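Long-range contacts in TRAP dicarboxylate transporter-DctP subunit (Rhodobacter sphaeroides, PDB 4PE3), which probably captures an organic acid, perhaps a dicarboxylate, in the periplasm and hands it to the membrane subunits of a TRAP transporter: residues G153-S159 with A211-F217; L163-L169 with H298-E304; V200-D205 with T223-A229; Y234-H238 with R305-R309. All coordinates share one frame; numbering follows the deposited sequence. Where two conformers were deposited one is given.

Contact 1: residues G153-S159 with A211-F217. With ZN (zinc ion), chain F.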
# COMPACT_ATOMS: atom_id res chain seq x y z
N GLY A 153 -0.66 1.90 5.00
CA GLY A 153 -2.00 2.44 5.18
C GLY A 153 -2.71 2.89 3.92
O GLY A 153 -2.08 3.28 2.93
N LEU A 154 -4.03 2.81 3.96
CA LEU A 154 -4.86 3.44 2.93
C LEU A 154 -4.77 4.95 3.13
O LEU A 154 -5.02 5.44 4.25
CB LEU A 154 -6.30 2.97 3.07
CG LEU A 154 -7.33 3.66 2.19
CD1 LEU A 154 -7.01 3.49 0.71
CD2 LEU A 154 -8.72 3.14 2.55
N GLU A 155 -4.36 5.67 2.10
CA GLU A 155 -4.24 7.13 2.18
C GLU A 155 -5.61 7.76 2.23
O GLU A 155 -6.57 7.19 1.70
CB GLU A 155 -3.45 7.66 0.98
CG GLU A 155 -1.99 7.16 0.92
CD GLU A 155 -1.13 8.01 0.00
OE1 GLU A 155 -1.65 8.89 -0.67
OE2 GLU A 155 0.10 7.77 -0.08
N ALA A 156 -5.71 8.92 2.87
CA ALA A 156 -6.91 9.75 2.77
C ALA A 156 -6.67 10.82 1.72
O ALA A 156 -5.54 11.17 1.43
CB ALA A 156 -7.20 10.39 4.11
N PHE A 157 -7.75 11.35 1.14
CA PHE A 157 -7.62 12.36 0.10
C PHE A 157 -7.72 13.73 0.74
O PHE A 157 -8.54 13.94 1.64
CB PHE A 157 -8.76 12.17 -0.92
CG PHE A 157 -8.52 12.82 -2.27
CD1 PHE A 157 -7.40 12.51 -3.00
CD2 PHE A 157 -9.44 13.68 -2.82
CE1 PHE A 157 -7.16 13.08 -4.25
CE2 PHE A 157 -9.22 14.25 -4.07
CZ PHE A 157 -8.08 13.94 -4.79
N VAL A 158 -6.96 14.67 0.19
CA VAL A 158 -6.98 16.07 0.59
C VAL A 158 -7.76 16.84 -0.48
O VAL A 158 -7.45 16.71 -1.66
CB VAL A 158 -5.55 16.62 0.69
CG1 VAL A 158 -5.57 18.15 0.90
CG2 VAL A 158 -4.78 15.91 1.79
N SER A 159 -8.76 17.62 -0.09
CA SER A 159 -9.50 18.42 -1.06
C SER A 159 -10.06 19.68 -0.43
O SER A 159 -10.61 19.64 0.65
CB SER A 159 -10.64 17.61 -1.71
OG SER A 159 -11.28 18.41 -2.69
N ALA A 211 -6.70 19.97 -4.71
CA ALA A 211 -6.80 18.67 -4.04
C ALA A 211 -5.45 17.95 -4.17
O ALA A 211 -4.63 18.32 -5.00
CB ALA A 211 -7.91 17.83 -4.65
N ALA A 212 -5.25 16.90 -3.40
CA ALA A 212 -3.98 16.20 -3.44
C ALA A 212 -4.03 14.80 -2.92
O ALA A 212 -4.69 14.52 -1.92
CB ALA A 212 -2.93 16.98 -2.64
N ASP A 213 -3.28 13.94 -3.60
CA ASP A 213 -2.67 12.79 -2.97
C ASP A 213 -1.62 13.28 -2.00
O ASP A 213 -0.76 14.06 -2.38
CB ASP A 213 -2.03 11.93 -4.08
CG ASP A 213 -1.29 10.73 -3.54
OD1 ASP A 213 -0.49 10.88 -2.59
OD2 ASP A 213 -1.48 9.62 -4.09
N TYR A 214 -1.70 12.86 -0.74
CA TYR A 214 -0.62 13.11 0.19
C TYR A 214 -0.37 11.79 0.92
O TYR A 214 0.25 10.86 0.31
CB TYR A 214 -0.92 14.33 1.09
CG TYR A 214 0.33 14.88 1.77
CD1 TYR A 214 1.32 15.51 1.03
CD2 TYR A 214 0.52 14.72 3.13
CE1 TYR A 214 2.47 15.98 1.63
CE2 TYR A 214 1.67 15.20 3.74
CZ TYR A 214 2.62 15.83 2.99
OH TYR A 214 3.74 16.31 3.61
N SER A 215 -0.95 11.62 2.10
CA SER A 215 -0.67 10.48 2.96
C SER A 215 -1.92 9.95 3.66
O SER A 215 -3.05 10.21 3.21
CB SER A 215 0.41 10.88 3.97
OG SER A 215 0.88 9.79 4.76
N VAL A 216 -1.75 9.20 4.75
CA VAL A 216 -2.84 8.73 5.56
C VAL A 216 -3.45 9.92 6.30
O VAL A 216 -2.80 10.96 6.46
CB VAL A 216 -2.37 7.64 6.53
CG1 VAL A 216 -1.80 6.47 5.73
CG2 VAL A 216 -1.33 8.15 7.53
N PHE A 217 -4.69 9.76 6.74
CA PHE A 217 -5.40 10.88 7.37
C PHE A 217 -4.64 11.51 8.52
O PHE A 217 -4.61 12.74 8.67
CB PHE A 217 -6.81 10.47 7.82
CG PHE A 217 -7.71 11.66 8.11
CD1 PHE A 217 -7.66 12.30 9.35
CD2 PHE A 217 -8.56 12.15 7.15
CE1 PHE A 217 -8.49 13.39 9.61
CE2 PHE A 217 -9.39 13.24 7.41
CZ PHE A 217 -9.35 13.86 8.63
ZN ZN F . 0.18 9.34 -1.52
O HOH W 1 -6.04 7.31 6.06
O HOH W 2 -3.67 10.75 -0.58
O HOH W 3 -0.02 7.77 -2.90
O HOH W 4 2.15 9.62 -1.44
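A zinc site closes one end of this strand pairing, with Glu-155 contributing from one side and Asp-213 and Tyr-214 from the other. Glu-155 is bidentate, OE1 and OE2 each lying 2.1 Å from the zinc ion; its CG sits anti to the carbonyl carbon (chi1 -63°), and the extended chain beyond it carries the carboxylate to the metal. Asp-213 gives OD1 alone, 2.0 Å from zinc, whereas the backbone Tyr-214 O is a longer ligand at 2.4 Å. Two waters complete the six bound oxygens. Asp-213 OD2 does not bind the metal: it probably accepts from His-238, and it accepts from one of the zinc waters, which fixes the turn of the carboxylate. A further water donates to Glu-155 OE1 and Ala-156 O and accepts from Tyr-214 N, tying ligand to backbone.

Beyond the site the chains run antiparallel, at 162° between strand directions. Val-158 and Ala-212 form a hydrogen-bonded pair: Val-158 N reaches Ala-212 O at 3.1 Å, and Ala-212 N reaches Val-158 O at 2.8 Å. Ala-156 CB lies 3.7 Å from Phe-217 CB and at the edge of the Phe-217 ring, near its plane, where helix 217-223 begins. The pairing puts strand 157-159 at the border of a four-stranded mixed sheet, beside strand 211-213, as part of the family 7 solute-binding fold.

Contact 2: residues L163-L169 with H298-E304. With ZN (zinc ion), chain N; ZN (zinc ion), chain O.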
# COMPACT_ATOMS: atom_id res chain seq x y z
N LEU A 163 -16.20 16.84 -2.56
CA LEU A 163 -16.27 15.68 -3.43
C LEU A 163 -17.06 14.58 -2.76
O LEU A 163 -16.63 14.00 -1.77
CB LEU A 163 -14.86 15.17 -3.71
CG LEU A 163 -13.84 16.20 -4.21
CD1 LEU A 163 -12.48 15.54 -4.21
CD2 LEU A 163 -14.16 16.76 -5.60
N ASP A 164 -18.24 14.29 -3.31
CA ASP A 164 -19.03 13.15 -2.87
C ASP A 164 -19.22 12.11 -3.96
O ASP A 164 -19.64 11.00 -3.66
CB ASP A 164 -20.39 13.62 -2.36
CG ASP A 164 -20.26 14.40 -1.07
OD1 ASP A 164 -19.84 13.82 -0.04
OD2 ASP A 164 -20.49 15.62 -1.09
N THR A 165 -18.91 12.47 -5.21
CA THR A 165 -19.07 11.53 -6.32
C THR A 165 -17.84 11.59 -7.22
O THR A 165 -17.08 12.57 -7.19
CB THR A 165 -20.29 11.86 -7.19
OG1 THR A 165 -20.02 13.09 -7.88
CG2 THR A 165 -21.57 11.97 -6.34
N VAL A 166 -17.66 10.57 -8.06
CA VAL A 166 -16.58 10.59 -9.00
C VAL A 166 -16.71 11.76 -9.96
O VAL A 166 -15.71 12.33 -10.39
CB VAL A 166 -16.52 9.27 -9.78
CG1 VAL A 166 -15.45 9.34 -10.83
CG2 VAL A 166 -16.28 8.11 -8.84
N GLU A 167 -17.95 12.12 -10.30
CA GLU A 167 -18.21 13.24 -11.17
C GLU A 167 -17.64 14.55 -10.62
O GLU A 167 -17.26 15.44 -11.39
CB GLU A 167 -19.73 13.39 -11.39
CG GLU A 167 -20.38 12.33 -12.31
CD GLU A 167 -20.62 10.96 -11.66
OE1 GLU A 167 -20.47 10.80 -10.43
OE2 GLU A 167 -20.99 10.03 -12.40
N ASP A 168 -17.59 14.67 -9.30
CA ASP A 168 -17.03 15.86 -8.68
C ASP A 168 -15.55 16.06 -8.99
O ASP A 168 -15.02 17.15 -8.81
CB ASP A 168 -17.28 15.85 -7.18
CG ASP A 168 -18.75 16.03 -6.80
OD1 ASP A 168 -19.54 16.67 -7.55
OD2 ASP A 168 -19.14 15.54 -5.72
N LEU A 169 -14.85 15.04 -9.47
CA LEU A 169 -13.44 15.18 -9.78
C LEU A 169 -13.16 15.92 -11.08
O LEU A 169 -12.03 16.35 -11.33
CB LEU A 169 -12.81 13.79 -9.86
CG LEU A 169 -12.68 13.01 -8.57
CD1 LEU A 169 -12.21 11.57 -8.90
CD2 LEU A 169 -11.74 13.68 -7.58
N HIS A 298 -15.70 13.44 4.17
CA HIS A 298 -16.60 12.74 3.25
C HIS A 298 -16.22 11.28 3.14
O HIS A 298 -15.06 10.95 2.88
CB HIS A 298 -16.49 13.34 1.86
CG HIS A 298 -16.84 14.79 1.80
ND1 HIS A 298 -18.02 15.22 1.25
CD2 HIS A 298 -16.19 15.90 2.20
CE1 HIS A 298 -18.09 16.53 1.30
NE2 HIS A 298 -16.99 16.97 1.88
N ASP A 299 -17.18 10.39 3.36
CA ASP A 299 -17.00 8.94 3.17
C ASP A 299 -17.78 8.52 1.93
O ASP A 299 -19.01 8.42 1.97
CB ASP A 299 -17.50 8.21 4.42
CG ASP A 299 -17.37 6.67 4.34
OD1 ASP A 299 -16.72 6.11 3.45
OD2 ASP A 299 -17.95 6.00 5.20
N TRP A 300 -17.09 8.34 0.81
CA TRP A 300 -17.78 8.04 -0.45
C TRP A 300 -18.62 6.78 -0.29
O TRP A 300 -18.21 5.83 0.37
CB TRP A 300 -16.78 7.87 -1.59
CG TRP A 300 -16.28 9.11 -2.21
CD1 TRP A 300 -16.47 10.40 -1.76
CD2 TRP A 300 -15.50 9.22 -3.40
NE1 TRP A 300 -15.87 11.28 -2.62
CE2 TRP A 300 -15.26 10.58 -3.62
CE3 TRP A 300 -14.99 8.29 -4.31
CZ2 TRP A 300 -14.55 11.04 -4.72
CZ3 TRP A 300 -14.26 8.75 -5.37
CH2 TRP A 300 -14.05 10.11 -5.58
N SER A 301 -19.82 6.78 -0.89
CA SER A 301 -20.64 5.58 -0.85
C SER A 301 -19.98 4.40 -1.55
O SER A 301 -19.09 4.56 -2.38
CB SER A 301 -21.98 5.85 -1.51
OG SER A 301 -21.78 6.14 -2.88
N ASP A 302 -20.45 3.21 -1.23
CA ASP A 302 -20.00 2.03 -1.95
C ASP A 302 -20.17 2.16 -3.46
O ASP A 302 -19.31 1.72 -4.23
CB ASP A 302 -20.76 0.79 -1.47
CG ASP A 302 -20.38 0.38 -0.06
OD1 ASP A 302 -19.41 0.94 0.49
OD2 ASP A 302 -21.05 -0.51 0.49
N GLU A 303 -21.31 2.71 -3.88
CA GLU A 303 -21.57 2.92 -5.31
C GLU A 303 -20.57 3.86 -5.97
O GLU A 303 -20.13 3.62 -7.08
CB GLU A 303 -23.01 3.43 -5.54
CG GLU A 303 -23.55 4.44 -4.51
CD GLU A 303 -23.75 5.87 -5.05
OE1 GLU A 303 -23.57 6.10 -6.26
OE2 GLU A 303 -24.10 6.77 -4.25
N GLU A 304 -20.20 4.93 -5.28
CA GLU A 304 -19.25 5.86 -5.86
C GLU A 304 -17.85 5.21 -5.91
O GLU A 304 -17.11 5.39 -6.86
CB GLU A 304 -19.24 7.19 -5.10
CG GLU A 304 -20.54 7.98 -5.27
CD GLU A 304 -20.81 8.30 -6.69
OE1 GLU A 304 -19.86 8.49 -7.48
OE2 GLU A 304 -22.01 8.37 -7.02
ZN ZN N . -21.27 16.46 -5.52
ZN ZN O . -17.61 4.14 4.61
O HOH W 5 -20.57 9.47 -1.73
O HOH W 6 -19.42 11.23 0.42
O HOH W 7 -20.45 17.59 -3.37
O HOH W 8 -16.26 3.58 3.16
O HOH W 9 -16.20 4.03 6.21
O HOH W 10 -19.48 3.97 3.80
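His-298 and Asp-164 make the shortest bond across this contact: ND1 donates to OD1 over 2.6 Å, nearly straight at 169°. The acceptor lies in the imidazole plane, but the donor meets OD1 from above the carboxylate plane; the two flat groups are turned 50° apart. The other imidazole nitrogen, NE2, is bonded to His-231, so both ring nitrogens are satisfied. Asp-164 OD1 also accepts a hydrogen bond from a water.

Trp-300 NE1 donates to Leu-163 O at 2.9 Å. The oxygen sits in the indole plane, yet the donor stands well above the carbonyl plane and so misses its lone pairs. The backbone of Asp-164 and Thr-165 crosses one indole face, while Leu-169 CD1 meets its edge at CH2. One water accepts from Ser-301 N and donates to Asp-164 O, closing a further bridge.

Glu-304, bent at chi2 (-60°), brings OE1 to Val-166 N at 3.1 Å. OE1 is also in a salt bridge with Lys-307, which pairs with Glu-167 OE1 too and probably eases the closeness of the two carboxylates; OE2 binds a zinc ion together with Glu-303. Asp-168 OD2 accepts from Asp-164 N (2.9 Å) and Thr-165 N (3.1 Å) and lies 2.3 Å from a second zinc ion.

Ser-301 N-caps helix 302-320, its OG accepting from Glu-304 N. The loop between strands 157-159 and 173-175 thus rests on that helix's first turn, with Val-166 and Leu-169 reaching on to Phe-308.

Contact 3: residues V200-D205 with T223-A229; sequences VYTSLD and TGMNDIA. With ZN (zinc ion), chain I.
Gly-224 O, 3.8 Å from Tyr-201 CE2, is gripped by two backbone donors of its own segment: Ile-228 N at 3.3 Å and, in a weak bond, Asp-227 N. Gly-224 ends helix 217-223 in a Schellman motif, with positive phi (88°), and at once N-caps the short helix 225-228, so the chain bends there, and Met-225 and Ile-228 of the new helix meet helix 200-206.

No direct hydrogen bond crosses between the segments; the interface is apolar. In the conformer described, selenomethionine Met-225, bent at chi2, lays SE 3.9 Å from Leu-204 CD1 and carries CE on to Val-200 CG1 at 3.6 Å. SE is also a Met-aromatic neighbour of Tyr-201, oblique to the ring. At the rim a water lies 2.9 Å from Ile-228 O and 3.2 Å from Asp-205 OD1, with more acceptors around it than it has protons.

Ile-228 spans the middle of the interface. Its CG1 lies between the backbone N and the carbonyl carbon (chi1 64°), which sends CD1 over the tyrosine while CG2 approaches Tyr-201 OH. The CH-pi geometry is clear: CD1 stands 3.6 Å from the Tyr-201 ring centroid, only 15° off the ring normal.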
# COMPACT_ATOMS: atom_id res chain seq x y z
N VAL A 200 3.15 20.69 -1.40
CA VAL A 200 1.71 20.50 -1.50
C VAL A 200 0.93 21.56 -0.71
O VAL A 200 -0.02 22.14 -1.22
CB VAL A 200 1.31 19.10 -1.05
CG1 VAL A 200 -0.20 18.96 -0.92
CG2 VAL A 200 1.86 18.08 -2.05
N TYR A 201 1.35 21.82 0.52
CA TYR A 201 0.63 22.73 1.40
C TYR A 201 0.55 24.12 0.76
O TYR A 201 -0.53 24.71 0.64
CB TYR A 201 1.31 22.80 2.77
CG TYR A 201 0.63 23.67 3.79
CD1 TYR A 201 0.83 25.04 3.81
CD2 TYR A 201 -0.20 23.13 4.74
CE1 TYR A 201 0.20 25.84 4.73
CE2 TYR A 201 -0.84 23.92 5.68
CZ TYR A 201 -0.62 25.28 5.67
OH TYR A 201 -1.24 26.09 6.61
N THR A 202 1.69 24.67 0.37
CA THR A 202 1.70 26.01 -0.19
C THR A 202 0.95 26.06 -1.51
O THR A 202 0.26 27.04 -1.80
CB THR A 202 3.13 26.59 -0.33
OG1 THR A 202 3.93 25.73 -1.14
CG2 THR A 202 3.77 26.73 1.02
N SER A 203 1.05 25.00 -2.30
CA SER A 203 0.36 24.96 -3.59
C SER A 203 -1.16 24.96 -3.42
O SER A 203 -1.87 25.56 -4.22
CB SER A 203 0.81 23.74 -4.39
OG SER A 203 2.17 23.88 -4.74
N LEU A 204 -1.65 24.28 -2.38
CA LEU A 204 -3.08 24.38 -2.05
C LEU A 204 -3.42 25.81 -1.67
O LEU A 204 -4.38 26.39 -2.18
CB LEU A 204 -3.42 23.48 -0.87
CG LEU A 204 -3.56 22.01 -1.18
CD1 LEU A 204 -3.49 21.16 0.07
CD2 LEU A 204 -4.89 21.72 -1.94
N ASP A 205 -2.64 26.40 -0.79
CA ASP A 205 -2.96 27.73 -0.30
C ASP A 205 -3.01 28.72 -1.45
O ASP A 205 -3.86 29.63 -1.48
CB ASP A 205 -1.92 28.19 0.73
CG ASP A 205 -2.51 28.39 2.09
OD1 ASP A 205 -3.68 27.99 2.32
OD2 ASP A 205 -1.81 28.96 2.94
N THR A 223 -0.35 17.76 9.32
CA THR A 223 0.37 18.65 8.44
C THR A 223 -0.40 19.96 8.23
O THR A 223 0.17 20.96 7.77
CB THR A 223 0.73 17.89 7.13
OG1 THR A 223 1.57 16.76 7.44
CG2 THR A 223 1.46 18.78 6.17
N GLY A 224 -1.66 19.99 8.63
CA GLY A 224 -2.52 21.14 8.41
C GLY A 224 -3.27 21.14 7.08
O GLY A 224 -4.01 22.08 6.77
N MSE A 225 -3.07 20.09 6.27
CA MSE A 225 -3.74 19.96 4.98
C MSE A 225 -5.26 20.15 5.09
O MSE A 225 -5.87 20.90 4.32
CB MSE A 225 -3.49 18.58 4.38
CG MSE A 225 -2.07 18.25 4.03
SE MSE A 225 -1.31 19.60 2.85
CE MSE A 225 0.45 18.82 2.66
N ASN A 226 -5.87 19.45 6.04
CA ASN A 226 -7.32 19.42 6.16
C ASN A 226 -7.86 20.73 6.70
O ASN A 226 -9.05 21.03 6.54
CB ASN A 226 -7.75 18.28 7.05
CG ASN A 226 -7.39 16.91 6.48
OD1 ASN A 226 -7.31 16.73 5.26
ND2 ASN A 226 -7.17 15.97 7.34
N ASP A 227 -7.00 21.53 7.32
CA ASP A 227 -7.40 22.84 7.79
C ASP A 227 -7.51 23.83 6.63
O ASP A 227 -8.45 24.63 6.58
CB ASP A 227 -6.42 23.39 8.82
CG ASP A 227 -6.47 22.67 10.14
OD1 ASP A 227 -6.97 21.55 10.27
OD2 ASP A 227 -5.97 23.26 11.11
N ILE A 228 -6.56 23.79 5.70
CA ILE A 228 -6.56 24.68 4.55
C ILE A 228 -7.44 24.16 3.40
O ILE A 228 -7.85 24.93 2.52
CB ILE A 228 -5.13 25.00 4.06
CG1 ILE A 228 -4.42 23.76 3.55
CG2 ILE A 228 -4.32 25.66 5.19
CD1 ILE A 228 -3.10 24.07 2.86
N ALA A 229 -7.79 22.88 3.46
CA ALA A 229 -8.56 22.18 2.42
C ALA A 229 -9.58 21.34 3.17
O ALA A 229 -9.33 20.19 3.52
CB ALA A 229 -7.64 21.34 1.57
ZN ZN I . -5.11 24.93 11.36
O HOH W 11 -6.11 26.52 0.79

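Contact 4: residues Y234-H238 with R305-R309. With EDO (1,2-ethanediol), chain D.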
# COMPACT_ATOMS: atom_id res chain seq x y z
N TYR A 234 -12.31 10.41 3.50
CA TYR A 234 -11.82 9.40 4.41
C TYR A 234 -12.94 8.41 4.72
O TYR A 234 -14.04 8.85 5.09
CB TYR A 234 -11.34 10.04 5.73
CG TYR A 234 -11.00 8.97 6.73
CD1 TYR A 234 -9.78 8.32 6.68
CD2 TYR A 234 -11.93 8.55 7.67
CE1 TYR A 234 -9.47 7.28 7.55
CE2 TYR A 234 -11.64 7.50 8.55
CZ TYR A 234 -10.41 6.88 8.50
OH TYR A 234 -10.16 5.84 9.37
N PRO A 235 -12.70 7.10 4.56
CA PRO A 235 -11.48 6.50 4.03
C PRO A 235 -11.20 6.95 2.62
O PRO A 235 -12.12 7.31 1.88
CB PRO A 235 -11.78 4.99 4.09
CG PRO A 235 -12.73 4.87 5.20
CD PRO A 235 -13.64 6.07 5.02
N GLY A 236 -9.93 7.01 2.25
CA GLY A 236 -9.58 7.34 0.89
C GLY A 236 -10.03 6.30 -0.12
O GLY A 236 -10.56 5.24 0.23
N PHE A 237 -9.79 6.60 -1.39
CA PHE A 237 -10.34 5.79 -2.47
C PHE A 237 -9.31 5.45 -3.54
O PHE A 237 -9.70 4.94 -4.60
CB PHE A 237 -11.54 6.50 -3.13
CG PHE A 237 -11.24 7.88 -3.61
CD1 PHE A 237 -10.65 8.07 -4.84
CD2 PHE A 237 -11.51 8.99 -2.82
CE1 PHE A 237 -10.34 9.32 -5.29
CE2 PHE A 237 -11.18 10.25 -3.25
CZ PHE A 237 -10.58 10.42 -4.48
N HIS A 238 -8.02 5.70 -3.32
CA HIS A 238 -7.11 5.53 -4.43
C HIS A 238 -5.72 4.95 -4.19
O HIS A 238 -5.16 4.40 -5.13
CB HIS A 238 -6.99 6.82 -5.23
CG HIS A 238 -5.91 7.72 -4.75
ND1 HIS A 238 -6.04 8.53 -3.65
CD2 HIS A 238 -4.65 7.90 -5.20
CE1 HIS A 238 -4.91 9.17 -3.44
NE2 HIS A 238 -4.05 8.82 -4.38
N ARG A 305 -17.52 4.43 -4.90
CA ARG A 305 -16.25 3.73 -4.90
C ARG A 305 -16.20 2.70 -6.03
O ARG A 305 -15.18 2.53 -6.69
CB ARG A 305 -16.03 3.09 -3.53
CG ARG A 305 -15.80 4.14 -2.44
CD ARG A 305 -15.67 3.51 -1.09
NE ARG A 305 -15.59 4.53 -0.04
CZ ARG A 305 -14.48 5.13 0.37
NH1 ARG A 305 -13.32 4.79 -0.16
NH2 ARG A 305 -14.55 6.03 1.34
N ALA A 306 -17.32 2.00 -6.26
CA ALA A 306 -17.39 1.06 -7.39
C ALA A 306 -17.25 1.80 -8.72
O ALA A 306 -16.61 1.30 -9.63
CB ALA A 306 -18.70 0.27 -7.35
N LYS A 307 -17.84 2.98 -8.82
CA LYS A 307 -17.67 3.79 -10.02
C LYS A 307 -16.19 4.17 -10.20
O LYS A 307 -15.66 4.13 -11.31
CB LYS A 307 -18.58 5.03 -9.96
CG LYS A 307 -20.02 4.70 -10.34
CD LYS A 307 -21.00 5.77 -9.87
CE LYS A 307 -20.62 7.13 -10.36
NZ LYS A 307 -21.62 8.16 -9.92
N PHE A 308 -15.51 4.54 -9.12
CA PHE A 308 -14.10 4.88 -9.22
C PHE A 308 -13.27 3.67 -9.67
O PHE A 308 -12.39 3.80 -10.53
CB PHE A 308 -13.56 5.47 -7.92
CG PHE A 308 -12.23 6.12 -8.08
CD1 PHE A 308 -12.12 7.41 -8.59
CD2 PHE A 308 -11.07 5.45 -7.73
CE1 PHE A 308 -10.87 8.01 -8.74
CE2 PHE A 308 -9.82 6.05 -7.89
CZ PHE A 308 -9.72 7.32 -8.39
N ARG A 309 -13.59 2.49 -9.16
CA ARG A 309 -12.92 1.27 -9.65
C ARG A 309 -13.07 1.09 -11.15
O ARG A 309 -12.13 0.68 -11.83
CB ARG A 309 -13.47 0.01 -8.99
CG ARG A 309 -13.17 -0.07 -7.54
CD ARG A 309 -13.46 -1.45 -6.98
NE ARG A 309 -13.20 -1.40 -5.56
CZ ARG A 309 -14.07 -0.99 -4.64
NH1 ARG A 309 -15.33 -0.70 -4.98
NH2 ARG A 309 -13.68 -0.92 -3.37
C1 EDO D . -7.96 3.26 8.21
O1 EDO D . -7.93 4.50 8.92
C2 EDO D . -7.90 3.48 6.70
O2 EDO D . -9.09 4.09 6.24
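The backbone of residues 234-238 follows no regular structure and enters Pro-235 through a cis peptide bond, whereas 305-309 is helical, part of helix 302-320; their nearest CA atoms, those of Phe-237 and Arg-305, are 6.7 Å apart. The loop turns the carbonyls of Pro-235 and Gly-236 toward the helix, and Arg-305 takes both. Its side chain is extended from CG to NE, which lets the guanidinium span the gap: NH2 donates to Pro-235 O at 2.8 Å with an almost straight N-H (168°), and NH1 donates to Gly-236 O, also at 2.8 Å but more bent. Both oxygens lie in the guanidinium plane, though each is met from above its own carbonyl plane. NE bonds to Trp-300 O and NH2 has a second acceptor in Asp-299 OD1.

Phe-237 and Phe-308 form a T-shaped pair, ring centroids 4.8 Å apart and planes at 73°. Phe-237 supplies the edge: its CD1 sits 3.6 Å above the centre of the Phe-308 face. Phe-237 O also touches the Phe-308 rim, 3.5 Å from CD2, and on another side Phe-237 stacks with Trp-300.

Four hydrogen bonds to the guanidinium, all to oxygens, leave little room for it to rotate. Asp-299, the one carboxylate among the acceptors, also binds a zinc ion, so it probably offsets the arginine's charge only in part; the irregular loop is bound through its backbone to the helix.

Contact 1 is the hub: three others touch it. Its zinc ligand Asp-213 meets contact 4 through a probable hydrogen bond, OD2 to His-238 NE2 at 2.7 Å, so contact 4 supplies a second-shell residue of the metal site. Phe-157 CE2 packs on Leu-163 CD1 of contact 2 at 3.5 Å, and Val-158 CG1 on Leu-204 CD1 of contact 3 at 3.7 Å. Contacts 2 and 4 share helix 302-320, with centres about 7 Å apart, and are joined by His-298 O and Tyr-234 N at 2.9 Å, probably hydrogen-bonded. Contact 3 stands apart from both, its centre about 21 Å from either, linked to them through contact 1.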